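Local coordinates for protein O-methyltransferase (Bacillus halodurans, PDB 2GPY) that probably transfers a methyl group from S-adenosylmethionine to a hydroxyl group of a substrate not yet identified, at residues D20-M26 and K96-L101; M43-L47 and Y67-M72; V82-E88 and E108-A114. The contacts are given in a common frame with arbitrary orientation. Where two conformers were deposited one is given. Residues are numbered along the deposited sequence.

Contact 1 of 3, residues D20-M26 and K96-L101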
# COMPACT_ATOMS: atom_id res chain seq x y z
N ASP B 20 -1.29 -14.08 -19.52
CA ASP B 20 -0.69 -14.72 -20.70
C ASP B 20 -0.89 -16.24 -20.58
O ASP B 20 -0.78 -16.80 -19.48
CB ASP B 20 0.80 -14.34 -20.78
CG ASP B 20 1.64 -15.26 -21.69
OD1 ASP B 20 1.13 -15.84 -22.68
OD2 ASP B 20 2.84 -15.39 -21.40
N GLN B 21 -1.19 -16.91 -21.69
CA GLN B 21 -1.44 -18.36 -21.63
C GLN B 21 -0.32 -19.11 -20.89
O GLN B 21 -0.56 -20.12 -20.18
CB GLN B 21 -1.72 -18.95 -23.04
CG GLN B 21 -0.49 -19.46 -23.81
CD GLN B 21 -0.79 -19.96 -25.25
OE1 GLN B 21 -1.58 -20.88 -25.45
NE2 GLN B 21 -0.12 -19.37 -26.25
N TYR B 22 0.92 -18.63 -21.03
CA TYR B 22 2.08 -19.32 -20.42
C TYR B 22 2.01 -19.27 -18.90
O TYR B 22 2.37 -20.24 -18.23
CB TYR B 22 3.40 -18.72 -20.88
CG TYR B 22 4.63 -19.56 -20.53
CD1 TYR B 22 5.08 -20.57 -21.40
CD2 TYR B 22 5.35 -19.33 -19.36
CE1 TYR B 22 6.22 -21.34 -21.10
CE2 TYR B 22 6.49 -20.07 -19.05
CZ TYR B 22 6.91 -21.08 -19.92
OH TYR B 22 8.02 -21.84 -19.66
N ILE B 23 1.60 -18.11 -18.38
CA ILE B 23 1.36 -17.85 -16.94
C ILE B 23 0.20 -18.72 -16.44
O ILE B 23 0.32 -19.35 -15.39
CB ILE B 23 1.05 -16.36 -16.73
CG1 ILE B 23 2.13 -15.50 -17.40
CG2 ILE B 23 0.90 -15.99 -15.22
CD1 ILE B 23 3.36 -15.35 -16.60
N GLU B 24 -0.90 -18.78 -17.20
CA GLU B 24 -2.02 -19.64 -16.85
C GLU B 24 -1.60 -21.11 -16.78
O GLU B 24 -2.09 -21.85 -15.92
CB GLU B 24 -3.20 -19.44 -17.81
CG GLU B 24 -3.70 -18.01 -17.76
CD GLU B 24 -5.13 -17.83 -18.20
OE1 GLU B 24 -5.58 -18.52 -19.12
OE2 GLU B 24 -5.80 -16.96 -17.61
N GLN B 25 -0.70 -21.52 -17.67
CA GLN B 25 -0.16 -22.86 -17.69
C GLN B 25 0.72 -23.12 -16.47
O GLN B 25 0.74 -24.24 -15.94
CB GLN B 25 0.63 -23.10 -18.99
CG GLN B 25 1.19 -24.53 -19.18
CD GLN B 25 0.12 -25.60 -19.44
OE1 GLN B 25 -0.99 -25.31 -19.89
NE2 GLN B 25 0.46 -26.86 -19.16
N MSE B 26 1.46 -22.10 -16.04
CA MSE B 26 2.26 -22.19 -14.79
C MSE B 26 1.38 -22.38 -13.55
O MSE B 26 1.71 -23.14 -12.64
CB MSE B 26 3.16 -20.97 -14.61
CG MSE B 26 4.39 -20.96 -15.52
SE MSE B 26 5.39 -19.29 -15.31
CE MSE B 26 6.04 -19.58 -13.59
N LYS B 96 14.15 -21.83 -16.37
CA LYS B 96 13.56 -22.02 -17.69
C LYS B 96 12.34 -21.13 -17.93
O LYS B 96 12.19 -20.55 -19.02
CB LYS B 96 13.20 -23.50 -17.92
CG LYS B 96 14.41 -24.42 -17.95
CD LYS B 96 14.00 -25.87 -18.09
CE LYS B 96 15.22 -26.78 -18.25
NZ LYS B 96 15.72 -27.15 -16.93
N HIS B 97 11.45 -21.03 -16.95
CA HIS B 97 10.29 -20.10 -17.12
C HIS B 97 10.70 -18.64 -17.31
O HIS B 97 10.12 -17.90 -18.11
CB HIS B 97 9.37 -20.21 -15.91
CG HIS B 97 8.66 -21.52 -15.85
ND1 HIS B 97 8.37 -22.16 -14.68
CD2 HIS B 97 8.18 -22.30 -16.85
CE1 HIS B 97 7.74 -23.29 -14.95
NE2 HIS B 97 7.61 -23.39 -16.25
N VAL B 98 11.69 -18.21 -16.55
CA VAL B 98 12.20 -16.84 -16.69
C VAL B 98 12.74 -16.64 -18.12
O VAL B 98 12.45 -15.64 -18.78
CB VAL B 98 13.26 -16.54 -15.59
CG1 VAL B 98 14.05 -15.29 -15.94
CG2 VAL B 98 12.57 -16.38 -14.22
N LYS B 99 13.50 -17.63 -18.61
CA LYS B 99 14.04 -17.58 -19.96
C LYS B 99 12.93 -17.60 -21.00
O LYS B 99 12.99 -16.86 -21.99
CB LYS B 99 14.98 -18.77 -20.21
CG LYS B 99 16.39 -18.58 -19.63
CD LYS B 99 17.26 -19.84 -19.81
CE LYS B 99 17.93 -19.86 -21.17
NZ LYS B 99 19.03 -20.89 -21.27
N ALA B 100 11.91 -18.44 -20.79
CA ALA B 100 10.77 -18.54 -21.71
C ALA B 100 10.16 -17.19 -22.04
O ALA B 100 9.74 -16.95 -23.18
CB ALA B 100 9.70 -19.43 -21.12
N LEU B 101 10.09 -16.33 -21.02
CA LEU B 101 9.43 -15.05 -21.11
C LEU B 101 10.38 -13.91 -21.40
O LEU B 101 9.97 -12.76 -21.39
CB LEU B 101 8.58 -14.78 -19.86
CG LEU B 101 7.50 -15.87 -19.70
CD1 LEU B 101 6.91 -15.85 -18.32
CD2 LEU B 101 6.38 -15.71 -20.82
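Helix 21-26 and helix 96-100 run almost antiparallel, at 165°, with their axes 11.8 Å apart at closest approach; Y22 lies level with L101 and M26 with H97, at CA-CA distances of 8.5 and 8.6 Å. D20 is the N-cap of the first helix, its OD1 accepting a weak capping hydrogen bond from Y22 N at 3.2 Å. Side chains bridge the wide gap. Y22 reaches across to the C-terminal end of helix 88-100, its CZ 3.5 Å from A100 CB, and to L101 just past it, its CD2 4.0 Å from L101 CD1, which also meets I23 CD1 at 4.0 Å. One helical turn on, selenomethionine M26 covers a face of the H97 imidazole: SE lies 4.2 Å from the ring centroid, and CG makes a CH-pi contact 4.0 Å from it. No hydrogen bond joins the segments. H97 ND1 bonds instead to the carbonyl of I65. Apolar and Met-aromatic packing thus holds the pair, supplemented by a zinc ion linking helices 21-32 (E29) and 88-100 (E93, H97 NE2).

Contact 2 of 3, residues M43-L47 and Y67-M72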
# COMPACT_ATOMS: atom_id res chain seq x y z
N MSE B 43 -2.43 -12.38 -5.28
CA MSE B 43 -1.38 -11.99 -6.22
C MSE B 43 -1.79 -10.70 -6.93
O MSE B 43 -0.98 -9.79 -7.09
CB MSE B 43 -1.09 -13.13 -7.24
CG MSE B 43 -0.19 -12.63 -8.37
SE MSE B 43 1.60 -12.27 -7.65
CE MSE B 43 1.98 -13.59 -7.65
N GLU B 44 -3.03 -10.64 -7.40
CA GLU B 44 -3.48 -9.45 -8.13
C GLU B 44 -3.42 -8.22 -7.23
O GLU B 44 -3.00 -7.13 -7.65
CB GLU B 44 -4.88 -9.65 -8.69
CG GLU B 44 -4.94 -10.72 -9.79
CD GLU B 44 -4.18 -10.32 -11.08
OE1 GLU B 44 -4.04 -9.12 -11.36
OE2 GLU B 44 -3.75 -11.23 -11.82
N SER B 45 -3.85 -8.39 -5.99
CA SER B 45 -3.78 -7.30 -5.01
C SER B 45 -2.36 -6.90 -4.70
O SER B 45 -2.06 -5.69 -4.67
CB SER B 45 -4.52 -7.67 -3.72
OG SER B 45 -5.90 -7.58 -3.98
N LEU B 46 -1.49 -7.88 -4.50
CA LEU B 46 -0.09 -7.58 -4.25
C LEU B 46 0.54 -6.81 -5.40
O LEU B 46 1.29 -5.86 -5.17
CB LEU B 46 0.74 -8.85 -3.98
CG LEU B 46 2.15 -8.56 -3.45
CD1 LEU B 46 2.02 -7.94 -2.04
CD2 LEU B 46 3.04 -9.77 -3.44
N LEU B 47 0.28 -7.24 -6.63
CA LEU B 47 0.91 -6.57 -7.77
C LEU B 47 0.43 -5.12 -7.85
O LEU B 47 1.19 -4.18 -8.16
CB LEU B 47 0.52 -7.32 -9.05
CG LEU B 47 1.15 -8.72 -9.14
CD1 LEU B 47 0.56 -9.35 -10.38
CD2 LEU B 47 2.70 -8.64 -9.22
N TYR B 67 6.87 -18.16 -10.37
CA TYR B 67 5.61 -17.46 -10.67
C TYR B 67 5.55 -16.02 -10.13
O TYR B 67 5.27 -15.08 -10.89
CB TYR B 67 4.46 -18.29 -10.15
CG TYR B 67 3.10 -17.69 -10.42
CD1 TYR B 67 2.49 -17.84 -11.65
CD2 TYR B 67 2.43 -17.01 -9.41
CE1 TYR B 67 1.21 -17.28 -11.89
CE2 TYR B 67 1.16 -16.48 -9.62
CZ TYR B 67 0.56 -16.62 -10.85
OH TYR B 67 -0.70 -16.10 -11.00
N SER B 68 5.85 -15.84 -8.83
CA SER B 68 5.79 -14.49 -8.24
C SER B 68 6.85 -13.55 -8.82
O SER B 68 6.56 -12.39 -9.09
CB SER B 68 5.82 -14.52 -6.71
OG SER B 68 4.62 -15.07 -6.20
N ALA B 69 8.07 -14.06 -9.03
CA ALA B 69 9.16 -13.26 -9.60
C ALA B 69 8.72 -12.76 -10.98
O ALA B 69 8.87 -11.59 -11.31
CB ALA B 69 10.46 -14.06 -9.73
N ILE B 70 8.22 -13.69 -11.79
CA ILE B 70 7.74 -13.37 -13.14
C ILE B 70 6.62 -12.34 -13.15
O ILE B 70 6.70 -11.36 -13.89
CB ILE B 70 7.37 -14.65 -13.94
CG1 ILE B 70 8.67 -15.37 -14.34
CG2 ILE B 70 6.53 -14.30 -15.17
CD1 ILE B 70 8.47 -16.82 -14.82
N ARG B 71 5.58 -12.58 -12.36
CA ARG B 71 4.44 -11.67 -12.36
C ARG B 71 4.79 -10.29 -11.83
O ARG B 71 4.29 -9.27 -12.35
CB ARG B 71 3.29 -12.31 -11.60
CG ARG B 71 2.77 -13.46 -12.45
CD ARG B 71 1.32 -13.64 -12.37
NE ARG B 71 0.57 -12.47 -12.81
CZ ARG B 71 -0.68 -12.25 -12.45
NH1 ARG B 71 -1.29 -13.13 -11.68
NH2 ARG B 71 -1.34 -11.14 -12.85
N MSE B 72 5.68 -10.22 -10.83
CA MSE B 72 6.19 -8.91 -10.39
C MSE B 72 7.02 -8.19 -11.46
O MSE B 72 6.84 -6.96 -11.67
CB MSE B 72 7.04 -9.03 -9.10
CG MSE B 72 6.19 -9.48 -7.92
SE MSE B 72 7.21 -9.47 -6.20
CE MSE B 72 8.50 -10.92 -6.57
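A salt bridge between E44 and R71 ties together two helices of the Rossmann-like methyltransferase fold, 40-53 and 67-75. E44 OE2 accepts from R71 NH2 at 2.6 Å and, weakly, from R71 NH1 at 3.1 Å, so a single carboxylate oxygen serves both terminal nitrogens, near the guanidinium plane. R71 NH1 also donates to Y67 OH, one turn back on its own helix, at 3.1 Å; that hydroxyl is hydrogen-bonded in turn to E27 of helix 21-32, a third helix. R200 of the second subunit packs on E44, placing this charged end beside the dimer contact. Aliphatic groups flank the guanidinium, with L47 CD1 over one face and M43 CG 3.5 Å from R71 NH1. The short helical segments cross at -45°, axes 10.9 Å apart; their backbones come nearest at L47 and M72 (CA-CA 6.3 Å), where L47 CD2 lies 3.6 Å from R71 O and 3.7 Å from M72 CA. At the other end, the selenomethionine methyl M43 CE sits 3.6 Å from Y67 CE2 and 3.4 Å from S68 OG.

Contact 3 of 3, residues V82-E88 and E108-A114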
# COMPACT_ATOMS: atom_id res chain seq x y z
N VAL B 82 15.68 -10.04 -7.47
CA VAL B 82 16.65 -11.07 -7.12
C VAL B 82 15.81 -12.09 -6.34
O VAL B 82 15.04 -11.70 -5.46
CB VAL B 82 17.77 -10.52 -6.23
CG1 VAL B 82 18.72 -11.67 -5.79
CG2 VAL B 82 18.57 -9.45 -6.99
N SER B 83 15.92 -13.37 -6.65
CA SER B 83 15.13 -14.38 -5.92
C SER B 83 15.96 -15.63 -5.58
O SER B 83 16.79 -16.05 -6.38
CB SER B 83 13.91 -14.76 -6.76
OG SER B 83 13.01 -15.63 -6.06
N ILE B 84 15.73 -16.22 -4.40
CA ILE B 84 16.57 -17.26 -3.87
C ILE B 84 15.73 -18.52 -3.68
O ILE B 84 14.61 -18.43 -3.17
CB ILE B 84 17.20 -16.88 -2.52
CG1 ILE B 84 18.08 -15.63 -2.66
CG2 ILE B 84 18.08 -18.02 -2.03
CD1 ILE B 84 18.52 -15.05 -1.27
N GLU B 85 16.24 -19.65 -4.15
CA GLU B 85 15.54 -20.94 -4.03
C GLU B 85 16.52 -22.04 -3.62
O GLU B 85 17.60 -22.17 -4.18
CB GLU B 85 14.87 -21.29 -5.36
CG GLU B 85 14.17 -22.69 -5.42
CD GLU B 85 13.16 -22.87 -4.31
OE1 GLU B 85 12.32 -21.96 -4.05
OE2 GLU B 85 13.22 -23.93 -3.67
N ARG B 86 16.13 -22.85 -2.65
CA ARG B 86 16.99 -23.92 -2.19
C ARG B 86 16.73 -25.28 -2.83
O ARG B 86 17.59 -26.15 -2.76
CB ARG B 86 16.95 -24.01 -0.66
CG ARG B 86 15.67 -24.56 -0.06
CD ARG B 86 16.02 -25.31 1.25
NE ARG B 86 14.81 -25.67 2.00
CZ ARG B 86 14.77 -25.98 3.29
NH1 ARG B 86 15.87 -25.98 4.04
NH2 ARG B 86 13.61 -26.29 3.86
N ASP B 87 15.56 -25.49 -3.44
CA ASP B 87 15.25 -26.79 -4.06
C ASP B 87 15.78 -26.81 -5.49
O ASP B 87 15.34 -26.00 -6.31
CB ASP B 87 13.73 -27.07 -4.04
CG ASP B 87 13.37 -28.39 -4.70
OD1 ASP B 87 13.41 -28.50 -5.94
OD2 ASP B 87 13.05 -29.36 -3.98
N GLU B 88 16.70 -27.74 -5.80
CA GLU B 88 17.42 -27.68 -7.08
C GLU B 88 16.51 -27.85 -8.30
O GLU B 88 16.67 -27.15 -9.30
CB GLU B 88 18.60 -28.66 -7.14
CG GLU B 88 19.62 -28.29 -8.22
CD GLU B 88 20.97 -28.98 -8.04
OE1 GLU B 88 21.07 -30.03 -7.35
OE2 GLU B 88 21.93 -28.50 -8.67
N GLU B 108 17.10 -12.10 -11.41
CA GLU B 108 18.33 -12.83 -11.10
C GLU B 108 17.99 -13.96 -10.13
O GLU B 108 17.53 -13.71 -9.03
CB GLU B 108 19.38 -11.90 -10.47
CG GLU B 108 20.70 -12.64 -10.14
CD GLU B 108 21.74 -11.78 -9.43
OE1 GLU B 108 21.51 -10.57 -9.21
OE2 GLU B 108 22.81 -12.33 -9.09
N LEU B 109 18.20 -15.21 -10.54
CA LEU B 109 17.82 -16.32 -9.69
C LEU B 109 19.06 -16.90 -9.03
O LEU B 109 20.04 -17.23 -9.70
CB LEU B 109 17.11 -17.43 -10.48
CG LEU B 109 15.81 -17.07 -11.18
CD1 LEU B 109 15.25 -18.36 -11.82
CD2 LEU B 109 14.81 -16.46 -10.16
N LEU B 110 18.99 -17.04 -7.72
CA LEU B 110 20.08 -17.59 -6.97
C LEU B 110 19.65 -18.95 -6.44
O LEU B 110 18.54 -19.13 -5.94
CB LEU B 110 20.49 -16.66 -5.83
CG LEU B 110 21.05 -15.28 -6.22
CD1 LEU B 110 21.45 -14.51 -4.98
CD2 LEU B 110 22.23 -15.41 -7.17
N PHE B 111 20.53 -19.92 -6.60
CA PHE B 111 20.29 -21.22 -6.08
C PHE B 111 21.08 -21.35 -4.80
O PHE B 111 22.32 -21.36 -4.83
CB PHE B 111 20.77 -22.26 -7.08
CG PHE B 111 20.77 -23.64 -6.55
CD1 PHE B 111 19.61 -24.18 -6.01
CD2 PHE B 111 21.93 -24.41 -6.60
CE1 PHE B 111 19.62 -25.50 -5.52
CE2 PHE B 111 21.94 -25.70 -6.11
CZ PHE B 111 20.76 -26.24 -5.56
N GLY B 112 20.39 -21.53 -3.69
CA GLY B 112 21.09 -21.73 -2.44
C GLY B 112 20.17 -21.64 -1.27
O GLY B 112 19.00 -21.37 -1.41
N ASP B 113 20.73 -21.88 -0.08
CA ASP B 113 20.01 -21.69 1.16
C ASP B 113 20.13 -20.22 1.56
O ASP B 113 21.25 -19.74 1.83
CB ASP B 113 20.66 -22.58 2.23
CG ASP B 113 19.90 -22.55 3.56
OD1 ASP B 113 19.43 -21.49 3.99
OD2 ASP B 113 19.83 -23.63 4.18
N ALA B 114 19.01 -19.50 1.63
CA ALA B 114 19.04 -18.06 1.95
C ALA B 114 19.74 -17.73 3.26
O ALA B 114 20.33 -16.67 3.39
CB ALA B 114 17.62 -17.48 1.94
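Four backbone hydrogen bonds join strands 82-85 and 108-111 in parallel register, V82 beside E108 through E85 beside F111. S83 N donates to E108 O (2.9 Å), L110 N to S83 O (2.8 Å), E85 N to L110 O (3.0 Å) and G112 N to E85 O (2.9 Å), the last just beyond strand 108-111. CA-H...O contacts supplement them, such as I84 CA to L110 O at 3.4 Å. Apolar packing covers the face bearing V82, I84 and L110: V82 CG1 lies 4.0 Å from L110 CD1, and I84 CG2 4.0 Å from A114 CB, with L121 of helix 118-122 against V82, I84 and L110. On the other face, L109 packs beneath helix 88-100, and the F111 ring swings over the turn, its CZ 3.5 Å from E88 CG. Among polar side chains, E85 OE2 accepts from D87 N at 2.8 Å, E85 OE1 bonds to A64 N, and D87 N-caps the helix through R90 N. The strands and helix 88-100 form a beta-alpha-beta unit at one edge of the Rossmann-like sheet, 107-111 outermost. E85 ends strand 80-85, where related methyltransferases commonly carry an acidic residue for the S-adenosylmethionine ribose; a like role here is inferred, no cofactor being bound.

How the contacts relate
Contact 2 is the most buried of the three, its centre about 9 Å from the centre of the chain, against about 19 and 13 Å for contacts 1 and 3, which are partly buried. Contacts 1 and 2 adjoin: I70 of helix 67-75 receives both I23 and L101, and I23 also touches Y67, so two helices and the residue just after a third share one apolar patch. Contact 1 meets contact 3 through helix 88-100, which follows strand 80-85 and precedes strand 107-111; V98 on it packs against L109. Contacts 2 and 3 do not touch. Chemistry differs accordingly: backbone bonds hold the sheet pair, a salt bridge within a largely buried interface the inner helices, and apolar contacts beside a zinc site the outer ones.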